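Local coordinates for protein chitosanase (Bacillus subtilis subsp. subtilis str. 168, PDB 7C6C) that hydrolyses internal beta-1,4 linkages between glucosamine units of partly acetylated chitosan, probably helping to break down fungal cell walls, at residues G42-V56 with F106-Y118. Numbering follows the deposited sequence. Where two conformers were deposited one is given.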
ATOM      1  N   GLY A  42      -9.974  -4.356  -1.851  1.00  9.38           N
ATOM      2  CA  GLY A  42      -9.130  -5.478  -1.486  1.00  9.68           C
ATOM      3  C   GLY A  42      -7.903  -5.130  -0.655  1.00  9.53           C
ATOM      4  O   GLY A  42      -7.782  -4.050  -0.069  1.00  9.65           O
ATOM      5  N   ARG A  43      -6.972  -6.090  -0.624  1.00  9.49           N
ATOM      6  CA  ARG A  43      -5.900  -6.054   0.370  1.00 10.09           C
ATOM      7  C   ARG A  43      -4.981  -4.857   0.191  1.00  9.83           C
ATOM      8  O   ARG A  43      -4.461  -4.328   1.174  1.00 10.50           O
ATOM      9  CB  ARG A  43      -5.096  -7.360   0.361  1.00 10.34           C
ATOM     10  CG  ARG A  43      -4.395  -7.696  -0.950  1.00 10.33           C
ATOM     11  CD  ARG A  43      -3.329  -8.770  -0.780  1.00 11.37           C
ATOM     12  NE  ARG A  43      -2.221  -8.262   0.018  1.00 11.12           N
ATOM     13  CZ  ARG A  43      -1.281  -9.026   0.566  1.00 11.47           C
ATOM     14  NH1 ARG A  43      -1.304 -10.340   0.386  1.00 11.51           N
ATOM     15  NH2 ARG A  43      -0.320  -8.480   1.298  1.00 11.63           N
ATOM     16  N   ALA A  44      -4.740  -4.438  -1.046  1.00  9.49           N
ATOM     17  CA  ALA A  44      -3.801  -3.366  -1.326  1.00  9.34           C
ATOM     18  C   ALA A  44      -4.484  -2.041  -1.603  1.00  9.42           C
ATOM     19  O   ALA A  44      -3.813  -1.082  -1.996  1.00 10.41           O
ATOM     20  CB  ALA A  44      -2.903  -3.744  -2.502  1.00 10.64           C
ATOM     21  N   GLY A  45      -5.799  -1.964  -1.434  1.00  9.47           N
ATOM     22  CA  GLY A  45      -6.483  -0.786  -1.932  1.00 10.22           C
ATOM     23  C   GLY A  45      -6.267  -0.604  -3.417  1.00  9.42           C
ATOM     24  O   GLY A  45      -5.961   0.505  -3.872  1.00 10.05           O
ATOM     25  N   PHE A  46      -6.381  -1.690  -4.181  1.00  9.01           N
ATOM     26  CA  PHE A  46      -6.335  -1.594  -5.635  1.00  9.04           C
ATOM     27  C   PHE A  46      -7.451  -0.666  -6.108  1.00  8.99           C
ATOM     28  O   PHE A  46      -8.596  -0.803  -5.678  1.00 11.51           O
ATOM     29  CB  PHE A  46      -6.588  -2.976  -6.246  1.00  9.27           C
ATOM     30  CG  PHE A  46      -5.724  -4.104  -5.706  1.00  9.20           C
ATOM     31  CD1 PHE A  46      -4.435  -4.307  -6.177  1.00  9.86           C
ATOM     32  CD2 PHE A  46      -6.255  -5.034  -4.810  1.00  9.35           C
ATOM     33  CE1 PHE A  46      -3.682  -5.375  -5.727  1.00 10.65           C
ATOM     34  CE2 PHE A  46      -5.497  -6.099  -4.369  1.00 10.23           C
ATOM     35  CZ  PHE A  46      -4.212  -6.269  -4.826  1.00 10.27           C
ATOM     36  N   THR A  47      -7.148   0.254  -7.019  1.00  9.07           N
ATOM     37  CA  THR A  47      -8.149   1.240  -7.407  1.00  9.07           C
ATOM     38  C   THR A  47      -8.564   1.088  -8.864  1.00  8.68           C
ATOM     39  O   THR A  47      -7.806   0.605  -9.709  1.00  8.94           O
ATOM     40  CB  THR A  47      -7.681   2.672  -7.132  1.00  9.75           C
ATOM     41  OG1 THR A  47      -6.439   2.909  -7.805  1.00 11.35           O
ATOM     42  CG2 THR A  47      -7.506   2.916  -5.635  1.00 10.90           C
ATOM     43  N   THR A  48      -9.786   1.535  -9.158  1.00  8.83           N
ATOM     44  CA  THR A  48     -10.297   1.457 -10.519  1.00  9.70           C
ATOM     45  C   THR A  48      -9.757   2.557 -11.434  1.00 10.47           C
ATOM     46  O   THR A  48      -9.764   2.373 -12.649  1.00 12.44           O
ATOM     47  CB  THR A  48     -11.831   1.406 -10.529  1.00  9.52           C
ATOM     48  OG1 THR A  48     -12.377   2.522  -9.816  1.00  9.90           O
ATOM     49  CG2 THR A  48     -12.327   0.133  -9.883  1.00  9.99           C
ATOM     50  N   ALA A  49      -9.267   3.679 -10.896  1.00  9.49           N
ATOM     51  CA  ALA A  49      -8.697   4.712 -11.761  1.00 10.32           C
ATOM     52  C   ALA A  49      -7.289   4.369 -12.242  1.00 10.79           C
ATOM     53  O   ALA A  49      -6.871   4.865 -13.292  1.00 11.56           O
ATOM     54  CB  ALA A  49      -8.666   6.063 -11.043  1.00 10.88           C
ATOM     55  N   THR A  50      -6.540   3.546 -11.497  1.00 11.56           N
ATOM     56  CA  THR A  50      -5.121   3.329 -11.780  1.00 12.16           C
ATOM     57  C   THR A  50      -4.851   2.132 -12.670  1.00 12.42           C
ATOM     58  O   THR A  50      -3.757   2.036 -13.238  1.00 15.23           O
ATOM     59  CB  THR A  50      -4.335   3.072 -10.501  1.00 15.24           C
ATOM     60  OG1 THR A  50      -4.833   1.880  -9.877  1.00 15.81           O
ATOM     61  CG2 THR A  50      -4.438   4.257  -9.574  1.00 17.57           C
ATOM     62  N   GLY A  51      -5.783   1.203 -12.779  1.00 12.57           N
ATOM     63  CA  GLY A  51      -5.512  -0.025 -13.480  1.00 13.67           C
ATOM     64  C   GLY A  51      -5.189  -1.200 -12.585  1.00 11.21           C
ATOM     65  O   GLY A  51      -5.225  -2.341 -13.061  1.00 11.69           O
ATOM     66  N   ASP A  52      -4.900  -0.976 -11.301  1.00 10.54           N
ATOM     67  CA  ASP A  52      -4.496  -2.136 -10.521  0.51 10.45           C
ATOM     68  C   ASP A  52      -5.674  -3.015 -10.133  1.00  9.05           C
ATOM     69  O   ASP A  52      -5.512  -4.239 -10.084  1.00  9.45           O
ATOM     70  CB  ASP A  52      -3.531  -1.805  -9.374  0.51 11.72           C
ATOM     71  CG  ASP A  52      -4.117  -0.870  -8.353  0.51 10.47           C
ATOM     72  OD1 ASP A  52      -5.115  -0.192  -8.651  0.51 10.53           O
ATOM     73  OD2 ASP A  52      -3.562  -0.814  -7.234  0.51 10.19           O
ATOM     74  N   ALA A  53      -6.869  -2.452  -9.914  1.00  8.64           N
ATOM     75  CA  ALA A  53      -8.034  -3.312  -9.734  1.00  9.02           C
ATOM     76  C   ALA A  53      -8.341  -4.084 -11.014  1.00  8.46           C
ATOM     77  O   ALA A  53      -8.727  -5.259 -10.963  1.00  9.18           O
ATOM     78  CB  ALA A  53      -9.239  -2.495  -9.272  1.00  9.74           C
ATOM     79  N   LEU A  54      -8.184  -3.432 -12.170  1.00  8.41           N
ATOM     80  CA  LEU A  54      -8.292  -4.121 -13.450  1.00  8.83           C
ATOM     81  C   LEU A  54      -7.364  -5.331 -13.489  1.00  8.24           C
ATOM     82  O   LEU A  54      -7.769  -6.423 -13.896  1.00  8.76           O
ATOM     83  CB  LEU A  54      -7.978  -3.144 -14.587  1.00  8.80           C
ATOM     84  CG  LEU A  54      -7.716  -3.768 -15.959  1.00  8.82           C
ATOM     85  CD1 LEU A  54      -8.965  -4.432 -16.536  1.00 10.20           C
ATOM     86  CD2 LEU A  54      -7.177  -2.712 -16.902  1.00 10.00           C
ATOM     87  N   GLU A  55      -6.113  -5.160 -13.048  1.00  8.40           N
ATOM     88  CA  GLU A  55      -5.167  -6.274 -13.080  1.00  8.76           C
ATOM     89  C   GLU A  55      -5.635  -7.435 -12.215  1.00  8.79           C
ATOM     90  O   GLU A  55      -5.509  -8.595 -12.617  1.00  9.77           O
ATOM     91  CB  GLU A  55      -3.759  -5.825 -12.681  1.00  9.67           C
ATOM     92  CG  GLU A  55      -3.140  -4.855 -13.676  1.00 11.23           C
ATOM     93  CD  GLU A  55      -1.638  -4.787 -13.573  1.00 11.92           C
ATOM     94  OE1 GLU A  55      -0.995  -5.852 -13.554  1.00 12.68           O
ATOM     95  OE2 GLU A  55      -1.101  -3.665 -13.508  1.00 13.22           O
ATOM     96  N   VAL A  56      -6.187  -7.149 -11.028  1.00  8.70           N
ATOM     97  CA  VAL A  56      -6.735  -8.225 -10.207  1.00  9.39           C
ATOM     98  C   VAL A  56      -7.794  -9.000 -10.979  1.00  8.74           C
ATOM     99  O   VAL A  56      -7.789 -10.236 -11.002  1.00  9.19           O
ATOM    100  CB  VAL A  56      -7.280  -7.683  -8.875  1.00  9.66           C
ATOM    101  CG1 VAL A  56      -7.995  -8.801  -8.122  1.00 10.01           C
ATOM    102  CG2 VAL A  56      -6.159  -7.101  -8.046  1.00  9.88           C
ATOM    103  N   PHE A 106      -9.845 -15.918  -5.762  1.00 12.55           N
ATOM    104  CA  PHE A 106      -9.839 -14.461  -5.797  1.00 11.35           C
ATOM    105  C   PHE A 106      -8.763 -13.896  -4.883  1.00 11.20           C
ATOM    106  O   PHE A 106      -8.075 -12.932  -5.243  1.00 11.04           O
ATOM    107  CB  PHE A 106     -11.207 -13.905  -5.424  1.00 11.57           C
ATOM    108  CG  PHE A 106     -11.365 -12.446  -5.762  1.00 10.60           C
ATOM    109  CD1 PHE A 106     -11.171 -12.003  -7.067  1.00 10.89           C
ATOM    110  CD2 PHE A 106     -11.714 -11.509  -4.789  1.00 10.86           C
ATOM    111  CE1 PHE A 106     -11.310 -10.664  -7.393  1.00 10.40           C
ATOM    112  CE2 PHE A 106     -11.863 -10.167  -5.118  1.00 10.53           C
ATOM    113  CZ  PHE A 106     -11.658  -9.746  -6.414  1.00 10.71           C
ATOM    114  N   ARG A 107      -8.606 -14.479  -3.693  1.00 11.38           N
ATOM    115  CA  ARG A 107      -7.538 -14.044  -2.803  1.00 11.86           C
ATOM    116  C   ARG A 107      -6.175 -14.269  -3.440  1.00 12.13           C
ATOM    117  O   ARG A 107      -5.290 -13.409  -3.344  1.00 12.07           O
ATOM    118  CB  ARG A 107      -7.647 -14.748  -1.450  1.00 13.81           C
ATOM    119  CG  ARG A 107      -8.916 -14.383  -0.685  1.00 14.85           C
ATOM    120  CD  ARG A 107      -9.235 -15.362   0.426  1.00 16.89           C
ATOM    121  NE  ARG A 107      -8.279 -15.270   1.523  1.00 17.14           N
ATOM    122  CZ  ARG A 107      -8.452 -14.522   2.613  1.00 17.51           C
ATOM    123  NH1 ARG A 107      -9.542 -13.782   2.746  1.00 18.75           N
ATOM    124  NH2 ARG A 107      -7.526 -14.508   3.567  1.00 18.26           N
ATOM    125  N   ALA A 108      -5.997 -15.409  -4.119  1.00 12.66           N
ATOM    126  CA  ALA A 108      -4.727 -15.693  -4.785  1.00 13.09           C
ATOM    127  C   ALA A 108      -4.433 -14.675  -5.884  1.00 12.39           C
ATOM    128  O   ALA A 108      -3.278 -14.269  -6.069  1.00 12.42           O
ATOM    129  CB  ALA A 108      -4.723 -17.120  -5.337  1.00 14.78           C
ATOM    130  N   ALA A 109      -5.462 -14.254  -6.625  1.00 11.82           N
ATOM    131  CA  ALA A 109      -5.260 -13.240  -7.659  1.00 11.14           C
ATOM    132  C   ALA A 109      -4.817 -11.921  -7.044  1.00 10.75           C
ATOM    133  O   ALA A 109      -3.900 -11.262  -7.551  1.00 11.40           O
ATOM    134  CB  ALA A 109      -6.545 -13.044  -8.464  1.00 11.79           C
ATOM    135  N   GLN A 110      -5.452 -11.522  -5.939  1.00 10.62           N
ATOM    136  CA  GLN A 110      -5.003 -10.328  -5.227  1.00 10.82           C
ATOM    137  C   GLN A 110      -3.569 -10.474  -4.731  1.00 10.69           C
ATOM    138  O   GLN A 110      -2.780  -9.526  -4.810  1.00 10.39           O
ATOM    139  CB  GLN A 110      -5.934 -10.019  -4.061  1.00 10.76           C
ATOM    140  CG  GLN A 110      -7.308  -9.528  -4.472  1.00 10.71           C
ATOM    141  CD  GLN A 110      -8.086  -8.997  -3.296  1.00  9.78           C
ATOM    142  OE1 GLN A 110      -7.556  -8.231  -2.492  1.00 10.20           O
ATOM    143  NE2 GLN A 110      -9.344  -9.408  -3.173  1.00 10.60           N
ATOM    144  N   ASP A 111      -3.218 -11.642  -4.191  1.00 11.00           N
ATOM    145  CA  ASP A 111      -1.853 -11.842  -3.713  1.00 11.84           C
ATOM    146  C   ASP A 111      -0.856 -11.726  -4.857  1.00 11.89           C
ATOM    147  O   ASP A 111       0.235 -11.172  -4.687  1.00 12.44           O
ATOM    148  CB  ASP A 111      -1.712 -13.213  -3.050  1.00 12.94           C
ATOM    149  CG  ASP A 111      -2.436 -13.319  -1.725  1.00 12.99           C
ATOM    150  OD1 ASP A 111      -2.809 -12.278  -1.147  1.00 12.83           O
ATOM    151  OD2 ASP A 111      -2.607 -14.464  -1.253  1.00 14.65           O
ATOM    152  N   LYS A 112      -1.208 -12.257  -6.030  1.00 12.10           N
ATOM    153  CA  LYS A 112      -0.291 -12.203  -7.163  1.00 13.14           C
ATOM    154  C   LYS A 112      -0.075 -10.768  -7.629  1.00 12.11           C
ATOM    155  O   LYS A 112       1.062 -10.350  -7.865  1.00 12.41           O
ATOM    156  CB  LYS A 112      -0.811 -13.074  -8.304  1.00 15.48           C
ATOM    157  CG  LYS A 112       0.059 -12.994  -9.537  1.00 20.61           C
ATOM    158  CD  LYS A 112      -0.333 -14.024 -10.596  1.00 25.17           C
ATOM    159  CE  LYS A 112      -0.453 -13.394 -11.986  1.00 28.93           C
ATOM    160  NZ  LYS A 112      -0.175 -14.363 -13.076  1.00 31.54           N
ATOM    161  N   VAL A 113      -1.156  -9.999  -7.776  1.00 11.21           N
ATOM    162  CA  VAL A 113      -1.011  -8.611  -8.209  1.00 10.86           C
ATOM    163  C   VAL A 113      -0.270  -7.799  -7.153  1.00 10.59           C
ATOM    164  O   VAL A 113       0.607  -6.989  -7.475  1.00 11.20           O
ATOM    165  CB  VAL A 113      -2.382  -8.015  -8.579  1.00 10.69           C
ATOM    166  CG1 VAL A 113      -2.251  -6.555  -8.968  1.00 10.86           C
ATOM    167  CG2 VAL A 113      -2.977  -8.807  -9.724  1.00 11.41           C
ATOM    168  N   ASN A 114      -0.589  -8.018  -5.872  1.00 10.45           N
ATOM    169  CA  ASN A 114       0.141  -7.331  -4.812  1.00 10.64           C
ATOM    170  C   ASN A 114       1.628  -7.640  -4.878  1.00 10.45           C
ATOM    171  O   ASN A 114       2.466  -6.749  -4.696  1.00 10.62           O
ATOM    172  CB  ASN A 114      -0.408  -7.732  -3.449  1.00 11.04           C
ATOM    173  CG  ASN A 114       0.369  -7.096  -2.324  1.00 11.06           C
ATOM    174  OD1 ASN A 114       0.276  -5.887  -2.113  1.00 12.10           O
ATOM    175  ND2 ASN A 114       1.165  -7.892  -1.611  1.00 11.82           N
ATOM    176  N   ASP A 115       1.974  -8.903  -5.127  1.00 10.99           N
ATOM    177  CA  ASP A 115       3.382  -9.274  -5.177  1.00 11.82           C
ATOM    178  C   ASP A 115       4.081  -8.572  -6.333  1.00 12.16           C
ATOM    179  O   ASP A 115       5.191  -8.042  -6.182  1.00 13.16           O
ATOM    180  CB  ASP A 115       3.496 -10.793  -5.306  1.00 14.11           C
ATOM    181  CG  ASP A 115       4.923 -11.271  -5.259  1.00 16.39           C
ATOM    182  OD1 ASP A 115       5.577 -11.074  -4.216  1.00 16.46           O
ATOM    183  OD2 ASP A 115       5.388 -11.845  -6.263  1.00 19.74           O
ATOM    184  N   HIS A 116       3.429  -8.542  -7.494  1.00 11.89           N
ATOM    185  CA  HIS A 116       4.052  -8.012  -8.698  1.00 12.89           C
ATOM    186  C   HIS A 116       4.112  -6.489  -8.686  1.00 12.37           C
ATOM    187  O   HIS A 116       5.105  -5.907  -9.137  1.00 13.65           O
ATOM    188  CB  HIS A 116       3.269  -8.502  -9.914  1.00 15.47           C
ATOM    189  CG  HIS A 116       3.822  -8.034 -11.221  1.00 19.34           C
ATOM    190  ND1 HIS A 116       5.072  -8.400 -11.678  1.00 22.04           N
ATOM    191  CD2 HIS A 116       3.295  -7.229 -12.174  1.00 20.93           C
ATOM    192  CE1 HIS A 116       5.286  -7.844 -12.857  1.00 22.24           C
ATOM    193  NE2 HIS A 116       4.227  -7.124 -13.179  1.00 22.62           N
ATOM    194  N   LEU A 117       3.066  -5.829  -8.187  1.00 11.58           N
ATOM    195  CA  LEU A 117       3.000  -4.373  -8.252  1.00 12.07           C
ATOM    196  C   LEU A 117       3.593  -3.684  -7.035  1.00 11.70           C
ATOM    197  O   LEU A 117       4.065  -2.550  -7.149  1.00 13.07           O
ATOM    198  CB  LEU A 117       1.548  -3.904  -8.386  1.00 12.20           C
ATOM    199  CG  LEU A 117       0.799  -4.273  -9.668  1.00 13.77           C
ATOM    200  CD1 LEU A 117      -0.511  -3.508  -9.727  1.00 14.14           C
ATOM    201  CD2 LEU A 117       1.633  -3.997 -10.909  1.00 16.40           C
ATOM    202  N   TYR A 118       3.566  -4.319  -5.865  1.00 11.20           N
ATOM    203  CA  TYR A 118       3.920  -3.628  -4.629  0.50 11.10           C
ATOM    204  C   TYR A 118       5.072  -4.294  -3.886  1.00 11.40           C
ATOM    205  O   TYR A 118       6.095  -3.648  -3.656  1.00 12.10           O
ATOM    206  CB  TYR A 118       2.687  -3.422  -3.727  0.50 10.65           C
ATOM    207  CG  TYR A 118       1.440  -2.972  -4.469  0.50  9.71           C
ATOM    208  CD1 TYR A 118       1.442  -1.823  -5.258  0.50 10.64           C
ATOM    209  CD2 TYR A 118       0.264  -3.703  -4.388  0.50  9.18           C
ATOM    210  CE1 TYR A 118       0.297  -1.421  -5.947  0.50 10.35           C
ATOM    211  CE2 TYR A 118      -0.873  -3.311  -5.073  0.50 10.09           C
ATOM    212  CZ  TYR A 118      -0.856  -2.174  -5.844  0.50 10.49           C
ATOM    213  OH  TYR A 118      -2.002  -1.802  -6.505  0.50 10.94           O
TER
HETATM  214  O   HOH W   1      -1.540  -5.507  -0.068  1.00 10.86           O
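The guanidinium of Arg43 lies stacked on the carboxamide of Asn114, their planes only 16° apart, with ND2 over the face. Two donors meet there, and each looks elsewhere: Asn114 ND2 bonds to Tyr141 OH, and Arg43 NH2 makes a salt bridge with Glu12. A water oxygen lies 2.8 Å from Arg43 NE, from which it accepts, and donates to Asn114 OD1. At the guanidinium edge, Arg43 NH1 reaches Asp111 OD1 at 2.9 Å, a salt bridge that meets the carboxylate from above its plane; Tyr27 OH also bonds this oxygen. The bend at chi3 (-68°) turns the guanidinium so that one face lies on Asn114 while NH1 points at Asp111. Gln110 supplies a long, neutral acceptor: Gln110 OE1 accepts a nearly straight hydrogen bond (165°) from the backbone N of Arg43 at 2.9 Å, while NE2 binds Tyr27 O. Gly42 CA lies 3.3 Å from Gln110 OE1, where a side chain pointing toward the helix would collide with that oxygen. In this family 46 glycoside hydrolase, of the lysozyme clan, the type I turn from Gly42 to Gly45 connects adjacent antiparallel strands 39-41 and 46-47, a beta hairpin whose turn packs against helix 104-128. Beyond it, the flat ring of Phe46 is sandwiched between Ala44 CB, offset toward the rim of one face, and Val56 CG2, over the centre of the opposite face. Compact, branched Val113 CG1 lies 3.7 Å from Phe46 CE1, and Val113 CB 3.9 Å from Val56 CG2.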